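Local coordinates for Thg1-like uncharacterized protein (Bacillus thuringiensis, PDB 4KGM), which probably adds nucleotides to the 5' end of tRNA in the 3'-to-5' direction, using ATP to activate that end at a two-metal, polymerase palm-like site, at the adenosine-5'-triphosphate site, the interface of chains A and B and the interface of chains A and C. Residues are numbered along the deposited sequence; one frame, centred on the assembly and turned at random. Chains: chain A/B/C, Thg1-like uncharacterized protein.

Contact 1 is the nucleotide and metal site of one subunit, while contacts 2, 3 and 4 join subunits of the deposited tetramer. The C-alpha centres of contacts 1 and 2 lie about 19 Å apart, and helix 47-63 carries A:Leu49 of contact 1 and A:Tyr59 of contact 2. Contacts 2 and 4 are patches of one A-B interface, about 29 Å apart. Strand 128-134 serves contact 2 at its start (B:Phe128) and contact 3 at its end (A:Val134). Contacts 3 and 4, about 12 Å apart, share A:Leu135 and A:Pro136, which touch chains C and B together. Helix 140-160 links contact 4 to A:Met158 of contact 1.

Contact 1: the adenosine-5'-triphosphate site. Residues chain A 30-35, 38, 42, 44-46, 49, 74-75, 158. With ATP (adenosine-5'-triphosphate), chain F; MG (magnesium ion), chain D; MG (magnesium ion), chain E.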
# COMPACT_ATOMS: atom_id res chain seq x y z
N ASP A 30 -5.77 0.93 20.54
CA ASP A 30 -6.01 -0.16 21.49
C ASP A 30 -4.81 -0.36 22.42
O ASP A 30 -3.67 -0.47 21.97
CB ASP A 30 -6.33 -1.46 20.75
CG ASP A 30 -6.84 -2.55 21.69
OD1 ASP A 30 -6.01 -3.26 22.29
OD2 ASP A 30 -8.08 -2.69 21.81
N GLY A 31 -5.08 -0.42 23.72
CA GLY A 31 -4.04 -0.59 24.72
C GLY A 31 -3.27 -1.88 24.57
O GLY A 31 -3.85 -2.94 24.33
N ALA A 32 -1.95 -1.80 24.71
CA ALA A 32 -1.09 -2.97 24.57
C ALA A 32 -0.98 -3.73 25.89
O ALA A 32 -0.62 -3.16 26.92
CB ALA A 32 0.29 -2.56 24.08
N HIS A 33 -1.28 -5.03 25.84
CA HIS A 33 -1.20 -5.91 27.00
C HIS A 33 -1.96 -5.36 28.20
O HIS A 33 -1.43 -5.30 29.31
CB HIS A 33 0.25 -6.17 27.39
CG HIS A 33 1.09 -6.73 26.28
ND1 HIS A 33 0.80 -7.93 25.67
CD2 HIS A 33 2.21 -6.26 25.68
CE1 HIS A 33 1.70 -8.17 24.73
NE2 HIS A 33 2.56 -7.17 24.72
N PHE A 34 -3.21 -4.94 27.98
CA PHE A 34 -4.00 -4.35 29.06
C PHE A 34 -4.64 -5.40 29.97
O PHE A 34 -5.48 -5.09 30.80
CB PHE A 34 -5.03 -3.36 28.51
CG PHE A 34 -4.59 -1.93 28.62
CD1 PHE A 34 -3.32 -1.55 28.20
CD2 PHE A 34 -5.44 -0.96 29.13
CE1 PHE A 34 -2.91 -0.24 28.30
CE2 PHE A 34 -5.03 0.35 29.23
CZ PHE A 34 -3.76 0.72 28.81
N HIS A 35 -4.23 -6.65 29.79
CA HIS A 35 -4.62 -7.72 30.70
C HIS A 35 -3.67 -7.71 31.89
O HIS A 35 -4.05 -8.06 33.01
CB HIS A 35 -4.53 -9.08 29.99
CG HIS A 35 -3.18 -9.36 29.40
ND1 HIS A 35 -2.81 -8.93 28.15
CD2 HIS A 35 -2.12 -10.04 29.89
CE1 HIS A 35 -1.58 -9.32 27.89
NE2 HIS A 35 -1.13 -10.00 28.94
N THR A 38 -3.99 -3.78 33.62
CA THR A 38 -5.19 -3.63 34.44
C THR A 38 -5.26 -4.67 35.55
O THR A 38 -6.15 -4.63 36.41
CB THR A 38 -6.48 -3.69 33.60
OG1 THR A 38 -6.59 -4.98 32.97
CG2 THR A 38 -6.47 -2.60 32.53
N ALA A 42 -9.85 -2.26 39.73
CA ALA A 42 -11.14 -2.71 40.22
C ALA A 42 -11.91 -3.48 39.15
O ALA A 42 -12.26 -2.94 38.10
CB ALA A 42 -11.96 -1.52 40.71
N PRO A 44 -15.33 -5.75 38.01
CA PRO A 44 -15.09 -5.84 36.56
C PRO A 44 -14.84 -4.48 35.91
O PRO A 44 -14.20 -4.42 34.86
CB PRO A 44 -16.40 -6.43 36.04
CG PRO A 44 -17.43 -5.91 36.98
CD PRO A 44 -16.76 -5.85 38.34
N PHE A 45 -15.33 -3.41 36.53
CA PHE A 45 -15.18 -2.07 35.96
C PHE A 45 -14.51 -1.11 36.94
O PHE A 45 -14.94 -0.98 38.09
CB PHE A 45 -16.55 -1.53 35.53
N ASP A 46 -13.46 -0.44 36.48
CA ASP A 46 -12.75 0.53 37.29
C ASP A 46 -13.08 1.96 36.85
O ASP A 46 -12.85 2.34 35.71
CB ASP A 46 -11.24 0.29 37.21
CG ASP A 46 -10.45 1.21 38.13
OD1 ASP A 46 -10.19 0.83 39.29
OD2 ASP A 46 -10.09 2.32 37.68
N LEU A 49 -9.84 4.09 35.91
CA LEU A 49 -9.27 3.72 34.62
C LEU A 49 -10.14 4.24 33.48
O LEU A 49 -9.63 4.80 32.50
CB LEU A 49 -9.13 2.20 34.51
CG LEU A 49 -8.54 1.68 33.20
CD1 LEU A 49 -7.07 2.06 33.09
CD2 LEU A 49 -8.72 0.17 33.10
N SER A 74 -13.78 -0.55 26.84
CA SER A 74 -12.64 -1.31 27.34
C SER A 74 -11.34 -0.52 27.23
O SER A 74 -11.20 0.56 27.80
CB SER A 74 -12.51 -2.65 26.61
OG SER A 74 -13.73 -3.37 26.63
N ASP A 75 -10.39 -1.07 26.48
CA ASP A 75 -9.09 -0.42 26.30
C ASP A 75 -8.90 0.10 24.88
O ASP A 75 -7.77 0.32 24.44
CB ASP A 75 -7.96 -1.39 26.65
CG ASP A 75 -7.86 -2.54 25.67
OD1 ASP A 75 -8.90 -2.94 25.11
OD2 ASP A 75 -6.74 -3.05 25.47
N MET A 158 -16.88 -9.73 30.98
CA MET A 158 -16.07 -9.10 32.03
C MET A 158 -16.74 -9.19 33.40
O MET A 158 -16.09 -9.52 34.39
CB MET A 158 -15.76 -7.64 31.68
CG MET A 158 -14.64 -7.46 30.67
SD MET A 158 -14.57 -5.80 29.96
CE MET A 158 -14.28 -4.80 31.41
PG ATP F . -3.32 -6.85 23.27
O1G ATP F . -4.04 -7.91 22.48
O2G ATP F . -1.82 -6.84 23.08
O3G ATP F . -3.96 -5.49 23.19
PB ATP F . -4.82 -6.95 25.67
O1B ATP F . -4.98 -5.45 25.69
O2B ATP F . -4.73 -7.70 26.98
O3B ATP F . -3.51 -7.33 24.81
PA ATP F . -7.50 -7.01 24.95
O1A ATP F . -8.48 -8.00 24.37
O2A ATP F . -7.47 -5.58 24.45
O3A ATP F . -6.02 -7.61 24.82
O5' ATP F . -7.67 -6.97 26.55
C5' ATP F . -8.31 -5.88 27.20
C4' ATP F . -8.17 -6.05 28.71
O4' ATP F . -8.36 -4.80 29.38
C3' ATP F . -9.21 -7.02 29.26
O3' ATP F . -8.56 -8.22 29.70
C2' ATP F . -9.85 -6.31 30.44
O2' ATP F . -9.75 -7.12 31.61
C1' ATP F . -9.06 -5.02 30.61
N9 ATP F . -9.96 -3.88 30.93
C8 ATP F . -10.60 -3.11 30.03
N7 ATP F . -11.34 -2.16 30.66
C5 ATP F . -11.17 -2.31 31.98
C6 ATP F . -11.66 -1.64 33.21
N6 ATP F . -12.50 -0.58 33.14
N1 ATP F . -11.23 -2.11 34.40
C2 ATP F . -10.39 -3.16 34.48
N3 ATP F . -9.91 -3.82 33.41
C4 ATP F . -10.25 -3.45 32.15
MG MG D . -5.56 -4.22 24.13
MG MG E . -8.72 -4.39 23.28
O HOH W 1 -9.30 -5.22 21.59
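The adenine of ATP lies between aliphatic groups: A:Leu49 CD2 sits over one face, 3.6 Å from the centroid of the six-membered ring of ATP, and the methyl CE ending the flexible, bent A:Met158 side chain lies against the other, toward C5 and N7. A:Thr38 CG2 joins A:Leu49 on its side. The A:Phe34 ring has A:Gly31 CA over one face and A:Ala32 O at its edge. The A:His35 ring, with A:His33 O over one face, turns its edge to the beta-phosphate. Its crowded first torsion (chi1 56°) points ND1 at O2B of ATP, 2.6 Å away and nearly in the ring plane; A:His35 N donates to ATP O2B at 3.0 Å, so one residue grips this oxygen twice. A:Phe34 N donates to ATP O1B at 2.9 Å. A:Asp46 accepts from A:Ala42 N and A:Leu49 N, tying the loop to helix 47-63. This is the two-metal site of a polymerase palm-like domain, with ATP partly occupied. Carboxylates suit A:Asp30 and A:Asp75 because each bridges the magnesium ions with its two oxygens. MG (chain D), near octahedral, takes oxygens from all three phosphates and A:Gly31 O. The alpha-phosphate oxygen O2A of ATP bridges both ions, lying 2.1 Å from MG (chain E).

Contact 2: the interface of chains A and B. Residues chain A 59, 106-107, 109-110, 113; chain B 109-110, 113, 125-128.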
# COMPACT_ATOMS: atom_id res chain seq x y z
N TYR A 59 -8.70 14.72 24.87
CA TYR A 59 -7.40 15.20 24.40
C TYR A 59 -7.18 14.88 22.92
O TYR A 59 -6.60 15.68 22.19
CB TYR A 59 -6.29 14.58 25.25
CG TYR A 59 -4.89 15.05 24.92
CD1 TYR A 59 -4.48 16.34 25.22
CD2 TYR A 59 -3.97 14.20 24.32
CE1 TYR A 59 -3.20 16.77 24.93
CE2 TYR A 59 -2.69 14.62 24.02
CZ TYR A 59 -2.31 15.91 24.33
OH TYR A 59 -1.03 16.33 24.04
N SER A 106 0.55 8.07 19.94
CA SER A 106 1.43 8.88 20.76
C SER A 106 0.64 9.81 21.67
O SER A 106 0.90 9.89 22.87
CB SER A 106 2.38 9.70 19.88
OG SER A 106 3.24 10.50 20.65
N MET A 107 -0.33 10.51 21.09
CA MET A 107 -1.18 11.43 21.85
C MET A 107 -1.94 10.69 22.94
O MET A 107 -2.02 11.16 24.08
CB MET A 107 -2.17 12.14 20.93
CG MET A 107 -1.57 13.26 20.10
SD MET A 107 -2.78 13.98 18.96
CE MET A 107 -1.81 15.31 18.25
N THR A 109 -1.09 7.87 24.31
CA THR A 109 -0.08 7.44 25.27
C THR A 109 0.29 8.55 26.25
O THR A 109 0.39 8.33 27.46
CB THR A 109 1.19 6.94 24.56
OG1 THR A 109 0.86 5.82 23.73
CG2 THR A 109 2.24 6.51 25.57
N ALA A 110 0.50 9.76 25.72
CA ALA A 110 0.94 10.89 26.53
C ALA A 110 -0.09 11.28 27.59
O ALA A 110 0.24 11.38 28.78
CB ALA A 110 1.27 12.09 25.64
N ASN A 113 -1.01 8.15 30.27
CA ASN A 113 0.03 7.97 31.27
C ASN A 113 0.08 9.11 32.27
O ASN A 113 0.25 8.88 33.47
CB ASN A 113 1.39 7.78 30.60
CG ASN A 113 1.63 6.35 30.14
OD1 ASN A 113 1.36 5.40 30.87
ND2 ASN A 113 2.14 6.20 28.92
N THR B 109 6.99 7.80 23.33
CA THR B 109 6.20 8.81 24.01
C THR B 109 6.12 8.56 25.51
O THR B 109 6.31 9.47 26.32
CB THR B 109 4.77 8.87 23.44
OG1 THR B 109 4.83 9.06 22.02
CG2 THR B 109 3.98 10.00 24.07
N ALA B 110 5.84 7.31 25.88
CA ALA B 110 5.67 6.93 27.28
C ALA B 110 6.94 7.16 28.10
O ALA B 110 6.90 7.80 29.15
CB ALA B 110 5.24 5.47 27.39
N ASN B 113 8.30 11.10 28.13
CA ASN B 113 7.53 11.97 29.02
C ASN B 113 7.77 11.64 30.49
O ASN B 113 7.75 12.53 31.34
CB ASN B 113 6.04 11.90 28.69
CG ASN B 113 5.69 12.69 27.44
OD1 ASN B 113 5.55 13.91 27.49
ND2 ASN B 113 5.54 11.99 26.32
N LEU B 125 3.20 18.01 27.53
CA LEU B 125 3.31 16.65 27.01
C LEU B 125 4.09 16.60 25.69
O LEU B 125 3.93 17.47 24.83
CB LEU B 125 1.93 16.03 26.83
CG LEU B 125 1.17 15.72 28.12
CD1 LEU B 125 -0.23 15.21 27.82
CD2 LEU B 125 1.95 14.72 28.95
N ALA B 126 4.93 15.59 25.55
CA ALA B 126 5.69 15.39 24.32
C ALA B 126 5.04 14.30 23.48
O ALA B 126 4.66 13.25 23.99
CB ALA B 126 7.13 15.04 24.64
N THR B 127 4.92 14.55 22.18
CA THR B 127 4.37 13.56 21.26
C THR B 127 5.35 13.25 20.13
O THR B 127 6.25 14.04 19.85
CB THR B 127 3.01 14.00 20.69
OG1 THR B 127 3.12 15.33 20.17
CG2 THR B 127 1.94 13.97 21.77
N PHE B 128 5.16 12.10 19.49
CA PHE B 128 6.07 11.63 18.45
C PHE B 128 5.30 11.00 17.29
O PHE B 128 4.18 10.52 17.46
CB PHE B 128 7.03 10.59 19.03
CG PHE B 128 8.03 11.15 20.01
CD1 PHE B 128 7.71 11.27 21.35
CD2 PHE B 128 9.29 11.53 19.59
CE1 PHE B 128 8.63 11.78 22.26
CE2 PHE B 128 10.21 12.04 20.48
CZ PHE B 128 9.88 12.17 21.82
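Small side chains on two copies of helix 97-119 form the apolar centre. A:Thr109 CG2, anti to its backbone N, reaches the methyl B:Ala110 CB at 3.7 Å, and in the reciprocal contact A:Ala110 CB meets B:Thr109 CG2 at 3.8 Å. Alanine suits these places because its single methyl lets helix backbones come near, while threonine offers a methyl to the seam and a hydroxyl to its border. B:Leu125 extends the packing, laying CD1 and CD2 against the backbone carbonyl of A:Ala110 and crossing A:Tyr59 obliquely near its hydroxyl. The extended chain of A:Met107 crosses B:Thr127 obliquely, its CG 4.0 Å from CG2 of B:Thr127.

At the polar rim, A:Ser106 points OG anti to its backbone N (chi1 180°), into the partner. There OG shares a 2.5 Å hydrogen bond with B:Thr109 OG1, whose direction is not settled, and accepts from B:Phe128 N at 2.8 Å. Serine fits because one short hydroxyl can both give and receive. Behind this, B:Asn113 positions the facing loop: its OD1 takes B:Ala126 N on an in-plane lone pair, and ND2 donates to B:Ala126 O at 2.8 Å and to B:Thr109 O from above that carbonyl's plane. The patch, repeated with the chains exchanged, joins two subunits helix to helix and probably helps build the tetramer, fixing the start of strand 128-134 against its neighbour.

Contact 3: the interface of chains A and C. Residues chain A 20-23, 134-136; chain C 20-23, 134-136.
Contacts between chains A and C here are mainly apolar, with no N or O of one chain within bonding reach of the other. The patch straddles a two-fold axis, which brings A:Met23 and C:Met23 together. A:Met23 SD and C:Met23 SD lie 3.9 Å apart, the two side chains crossing at about a right angle. Each CG takes the crowded position between backbone N and carbonyl carbon (chi1 62° in A:Met23), and a bend at chi3 turns the methyl onto the proline opposite. A:Met23 CE thus reaches C:Pro136 CD at 3.7 Å. Methionine suits the axis, since an unbranched thioether can bend to fit its own copy.

Branched and cyclic groups complete the hydrocarbon packing. A:Pro20 CG meets C:Val134 CG2 at 3.8 Å in an oblique crossing, and A:Pro136 CG packs against C:Arg22 CB, so arginine contributes the aliphatic base of its side chain.

Backbone oxygens also lie against rings: A:Pro136 CB is 3.4 Å from C:Arg22 O, a van der Waals contact. Rigid proline rings offer fixed surfaces without an N-H needing a partner. The patch probably helps join subunits in the deposited tetramer; the coordinates alone do not show that this interface is used in solution. In the fold, A:Pro20 to A:Met23 form the loop leading into strand 25-31, turned by positive phi at A:Arg22 (53°), while A:Val134 ends strand 128-134 and A:Pro136 immediately precedes the 3-10 helix 137-139.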
# COMPACT_ATOMS: atom_id res chain seq x y z
N PRO A 20 -7.11 8.00 0.52
CA PRO A 20 -7.86 8.85 -0.40
C PRO A 20 -8.67 9.88 0.38
O PRO A 20 -9.24 9.54 1.42
CB PRO A 20 -8.79 7.87 -1.13
CG PRO A 20 -8.78 6.62 -0.31
CD PRO A 20 -7.43 6.57 0.33
N GLU A 21 -8.70 11.12 -0.11
CA GLU A 21 -9.33 12.22 0.60
C GLU A 21 -10.84 12.27 0.39
O GLU A 21 -11.41 11.44 -0.33
CB GLU A 21 -8.71 13.55 0.18
CG GLU A 21 -7.20 13.64 0.40
CD GLU A 21 -6.60 14.93 -0.12
OE1 GLU A 21 -7.37 15.81 -0.55
OE2 GLU A 21 -5.36 15.06 -0.12
N ARG A 22 -11.48 13.26 1.02
CA ARG A 22 -12.92 13.49 0.91
C ARG A 22 -13.78 12.27 1.20
O ARG A 22 -14.78 12.02 0.52
CB ARG A 22 -13.27 14.09 -0.46
CG ARG A 22 -12.76 15.50 -0.67
CD ARG A 22 -13.40 16.16 -1.87
NE ARG A 22 -14.85 16.27 -1.72
CZ ARG A 22 -15.45 17.26 -1.07
NH1 ARG A 22 -14.73 18.22 -0.51
NH2 ARG A 22 -16.78 17.29 -0.98
N MET A 23 -13.39 11.51 2.22
CA MET A 23 -14.20 10.39 2.69
C MET A 23 -13.90 10.09 4.16
O MET A 23 -12.80 10.37 4.64
CB MET A 23 -14.00 9.15 1.81
CG MET A 23 -12.60 8.59 1.77
SD MET A 23 -12.52 7.12 0.71
CE MET A 23 -13.01 7.83 -0.86
N VAL A 134 -10.31 4.06 5.86
CA VAL A 134 -11.43 4.83 5.36
C VAL A 134 -12.70 3.98 5.35
O VAL A 134 -12.64 2.75 5.39
CB VAL A 134 -11.18 5.38 3.94
CG1 VAL A 134 -10.01 6.36 3.94
CG2 VAL A 134 -10.93 4.24 2.96
N LEU A 135 -13.84 4.65 5.31
CA LEU A 135 -15.13 3.98 5.25
C LEU A 135 -16.07 4.75 4.35
O LEU A 135 -16.05 5.98 4.34
CB LEU A 135 -15.75 3.86 6.64
CG LEU A 135 -15.24 2.76 7.57
CD1 LEU A 135 -16.01 2.80 8.88
CD2 LEU A 135 -15.39 1.40 6.92
N PRO A 136 -16.91 4.04 3.59
CA PRO A 136 -17.98 4.72 2.86
C PRO A 136 -18.98 5.32 3.84
O PRO A 136 -19.10 4.82 4.96
CB PRO A 136 -18.62 3.60 2.04
CG PRO A 136 -18.19 2.33 2.70
CD PRO A 136 -16.86 2.60 3.30
N PRO C 20 -10.76 -0.52 -0.83
CA PRO C 20 -11.91 -0.53 0.07
C PRO C 20 -13.21 -0.66 -0.73
O PRO C 20 -13.35 -0.05 -1.79
CB PRO C 20 -11.83 0.84 0.76
CG PRO C 20 -10.94 1.67 -0.11
CD PRO C 20 -9.97 0.71 -0.71
N GLU C 21 -14.15 -1.45 -0.21
CA GLU C 21 -15.37 -1.75 -0.94
C GLU C 21 -16.44 -0.68 -0.77
O GLU C 21 -16.26 0.28 -0.02
CB GLU C 21 -15.91 -3.12 -0.51
CG GLU C 21 -14.99 -4.27 -0.86
CD GLU C 21 -15.43 -5.58 -0.23
OE1 GLU C 21 -16.52 -5.60 0.39
OE2 GLU C 21 -14.69 -6.58 -0.35
N ARG C 22 -17.54 -0.86 -1.49
CA ARG C 22 -18.69 0.05 -1.45
C ARG C 22 -18.35 1.51 -1.76
O ARG C 22 -18.86 2.42 -1.12
CB ARG C 22 -19.44 -0.07 -0.12
CG ARG C 22 -20.16 -1.41 0.05
CD ARG C 22 -21.09 -1.41 1.26
NE ARG C 22 -22.06 -0.33 1.19
CZ ARG C 22 -23.21 -0.39 0.52
NH1 ARG C 22 -23.52 -1.49 -0.16
NH2 ARG C 22 -24.04 0.64 0.52
N MET C 23 -17.50 1.71 -2.76
CA MET C 23 -17.23 3.05 -3.27
C MET C 23 -16.79 2.97 -4.73
O MET C 23 -16.28 1.94 -5.17
CB MET C 23 -16.20 3.78 -2.41
CG MET C 23 -14.86 3.09 -2.29
SD MET C 23 -13.77 3.99 -1.16
CE MET C 23 -14.68 3.86 0.38
N VAL C 134 -9.87 4.52 -6.14
CA VAL C 134 -11.22 4.81 -5.69
C VAL C 134 -11.49 6.30 -5.76
O VAL C 134 -10.56 7.11 -5.83
CB VAL C 134 -11.45 4.32 -4.24
CG1 VAL C 134 -11.41 2.79 -4.18
CG2 VAL C 134 -10.42 4.93 -3.31
N LEU C 135 -12.76 6.66 -5.77
CA LEU C 135 -13.18 8.06 -5.74
C LEU C 135 -14.43 8.19 -4.88
O LEU C 135 -15.29 7.31 -4.90
CB LEU C 135 -13.49 8.57 -7.15
CG LEU C 135 -12.33 8.90 -8.08
CD1 LEU C 135 -12.86 9.41 -9.41
CD2 LEU C 135 -11.43 9.94 -7.45
N PRO C 136 -14.52 9.28 -4.11
CA PRO C 136 -15.79 9.59 -3.45
C PRO C 136 -16.88 9.87 -4.48
O PRO C 136 -16.56 10.23 -5.62
CB PRO C 136 -15.47 10.85 -2.63
CG PRO C 136 -14.19 11.37 -3.17
CD PRO C 136 -13.44 10.20 -3.71

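Contact 4: the interface of chains A and B. Residues chain A 135-136, 139, 142-143, 146; chain B 4, 7-8, 11.
A salt bridge between A:Glu139 and B:Arg7 leads the first shell. The guanidinium grips side-on, one nitrogen to each carboxylate oxygen: B:Arg7 NE lies 2.7 Å from A:Glu139 OE2 and B:Arg7 NH2 lies 2.9 Å from A:Glu139 OE1. Both oxygens use syn lone pairs, and the two flat groups are nearly coplanar, 23° apart. B:Tyr11 OH donates to the anti lone pair of A:Glu139 OE2 at 3.0 Å, with its ring almost perpendicular to the carboxylate. The adjacent guanidinium charge and the two donors on OE2 would probably help keep A:Glu139 ionised.

Apolar groups flank this cluster. A:Leu135 CD2 sits over the tyrosine face, 3.4 Å from B:Tyr11 CG, and A:Pro136 meets B:Tyr11 tip to tip. B:Met8 runs antiparallel alongside A:Trp146, with CB above its six-membered ring; a bend at chi2 (-58°) sends B:Met8 CE to the backbone carbonyl A:Glu139 O, 3.4 Å away, and on toward A:Asn142 CB and the backbone of A:Tyr143. The broad indole suits a flexible methionine, which hides more surface here than its neighbours. B:Ile4 CD1 reaches A:Trp146 CB.

The positioning shell is helical: B:Ile4, B:Arg7, B:Met8 and B:Tyr11 line one side of helix 4-13, which packs near the start of helix 140-160 of chain A and probably helps hold the subunits together. A:Glu139, ending the 3-10 helix 137-139, bends at chi2 (-83°) to turn its carboxylate toward B:Arg7.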
# COMPACT_ATOMS: atom_id res chain seq x y z
N LEU A 135 -13.84 4.65 5.31
CA LEU A 135 -15.13 3.98 5.25
C LEU A 135 -16.07 4.75 4.35
O LEU A 135 -16.05 5.98 4.34
CB LEU A 135 -15.75 3.86 6.64
CG LEU A 135 -15.24 2.76 7.57
CD1 LEU A 135 -16.01 2.80 8.88
CD2 LEU A 135 -15.39 1.40 6.92
N PRO A 136 -16.91 4.04 3.59
CA PRO A 136 -17.98 4.72 2.86
C PRO A 136 -18.98 5.32 3.84
O PRO A 136 -19.10 4.82 4.96
CB PRO A 136 -18.62 3.60 2.04
CG PRO A 136 -18.19 2.33 2.70
CD PRO A 136 -16.86 2.60 3.30
N GLU A 139 -21.50 3.29 5.95
CA GLU A 139 -20.91 2.22 6.75
C GLU A 139 -20.33 2.76 8.05
O GLU A 139 -19.86 1.99 8.89
CB GLU A 139 -19.83 1.48 5.95
CG GLU A 139 -20.37 0.57 4.85
CD GLU A 139 -20.81 -0.79 5.36
OE1 GLU A 139 -21.41 -0.86 6.46
OE2 GLU A 139 -20.56 -1.79 4.67
N ASN A 142 -22.66 1.82 10.84
CA ASN A 142 -22.44 0.39 10.97
C ASN A 142 -21.12 0.04 11.67
O ASN A 142 -20.99 -1.03 12.26
CB ASN A 142 -22.51 -0.30 9.60
CG ASN A 142 -23.93 -0.38 9.07
OD1 ASN A 142 -24.26 0.22 8.05
ND2 ASN A 142 -24.78 -1.13 9.76
N TYR A 143 -20.14 0.93 11.59
CA TYR A 143 -18.87 0.71 12.27
C TYR A 143 -19.03 0.78 13.79
O TYR A 143 -18.58 -0.11 14.51
CB TYR A 143 -17.80 1.72 11.84
CG TYR A 143 -16.55 1.63 12.68
CD1 TYR A 143 -15.60 0.64 12.46
CD2 TYR A 143 -16.32 2.53 13.72
CE1 TYR A 143 -14.46 0.55 13.23
CE2 TYR A 143 -15.19 2.44 14.50
CZ TYR A 143 -14.26 1.45 14.26
OH TYR A 143 -13.13 1.36 15.03
N TRP A 146 -21.05 -1.93 15.13
CA TRP A 146 -20.19 -3.10 15.23
C TRP A 146 -19.34 -3.03 16.49
O TRP A 146 -19.05 -4.05 17.11
CB TRP A 146 -19.30 -3.20 13.99
CG TRP A 146 -18.29 -4.31 14.03
CD1 TRP A 146 -18.53 -5.62 14.29
CD2 TRP A 146 -16.89 -4.19 13.78
NE1 TRP A 146 -17.35 -6.34 14.22
CE2 TRP A 146 -16.33 -5.48 13.91
CE3 TRP A 146 -16.04 -3.12 13.45
CZ2 TRP A 146 -14.97 -5.73 13.73
CZ3 TRP A 146 -14.69 -3.37 13.28
CH2 TRP A 146 -14.17 -4.66 13.42
N ILE B 4 -21.81 -8.22 9.26
CA ILE B 4 -21.30 -6.87 9.48
C ILE B 4 -19.85 -6.88 9.96
O ILE B 4 -19.05 -6.04 9.55
CB ILE B 4 -22.20 -6.10 10.48
CG1 ILE B 4 -21.56 -4.76 10.85
CG2 ILE B 4 -22.46 -6.93 11.73
CD1 ILE B 4 -22.40 -3.93 11.80
N ARG B 7 -17.62 -7.51 6.88
CA ARG B 7 -17.42 -6.34 6.02
C ARG B 7 -16.41 -5.39 6.65
O ARG B 7 -15.48 -4.94 5.99
CB ARG B 7 -18.74 -5.60 5.78
CG ARG B 7 -19.72 -6.32 4.88
CD ARG B 7 -20.74 -5.35 4.31
NE ARG B 7 -21.13 -4.34 5.29
CZ ARG B 7 -22.11 -4.50 6.18
NH1 ARG B 7 -22.80 -5.63 6.22
NH2 ARG B 7 -22.40 -3.52 7.03
N MET B 8 -16.61 -5.10 7.93
CA MET B 8 -15.73 -4.20 8.66
C MET B 8 -14.30 -4.73 8.68
O MET B 8 -13.35 -3.96 8.53
CB MET B 8 -16.23 -4.01 10.09
CG MET B 8 -17.54 -3.26 10.18
SD MET B 8 -17.41 -1.63 9.42
CE MET B 8 -19.13 -1.27 9.12
N TYR B 11 -12.83 -3.88 5.43
CA TYR B 11 -12.56 -2.45 5.39
C TYR B 11 -11.25 -2.12 6.11
O TYR B 11 -10.47 -1.28 5.67
CB TYR B 11 -13.70 -1.67 6.04
CG TYR B 11 -14.93 -1.54 5.17
CD1 TYR B 11 -14.82 -1.10 3.86
CD2 TYR B 11 -16.19 -1.85 5.66
CE1 TYR B 11 -15.94 -0.97 3.06
CE2 TYR B 11 -17.31 -1.73 4.86
CZ TYR B 11 -17.18 -1.29 3.57
OH TYR B 11 -18.29 -1.16 2.77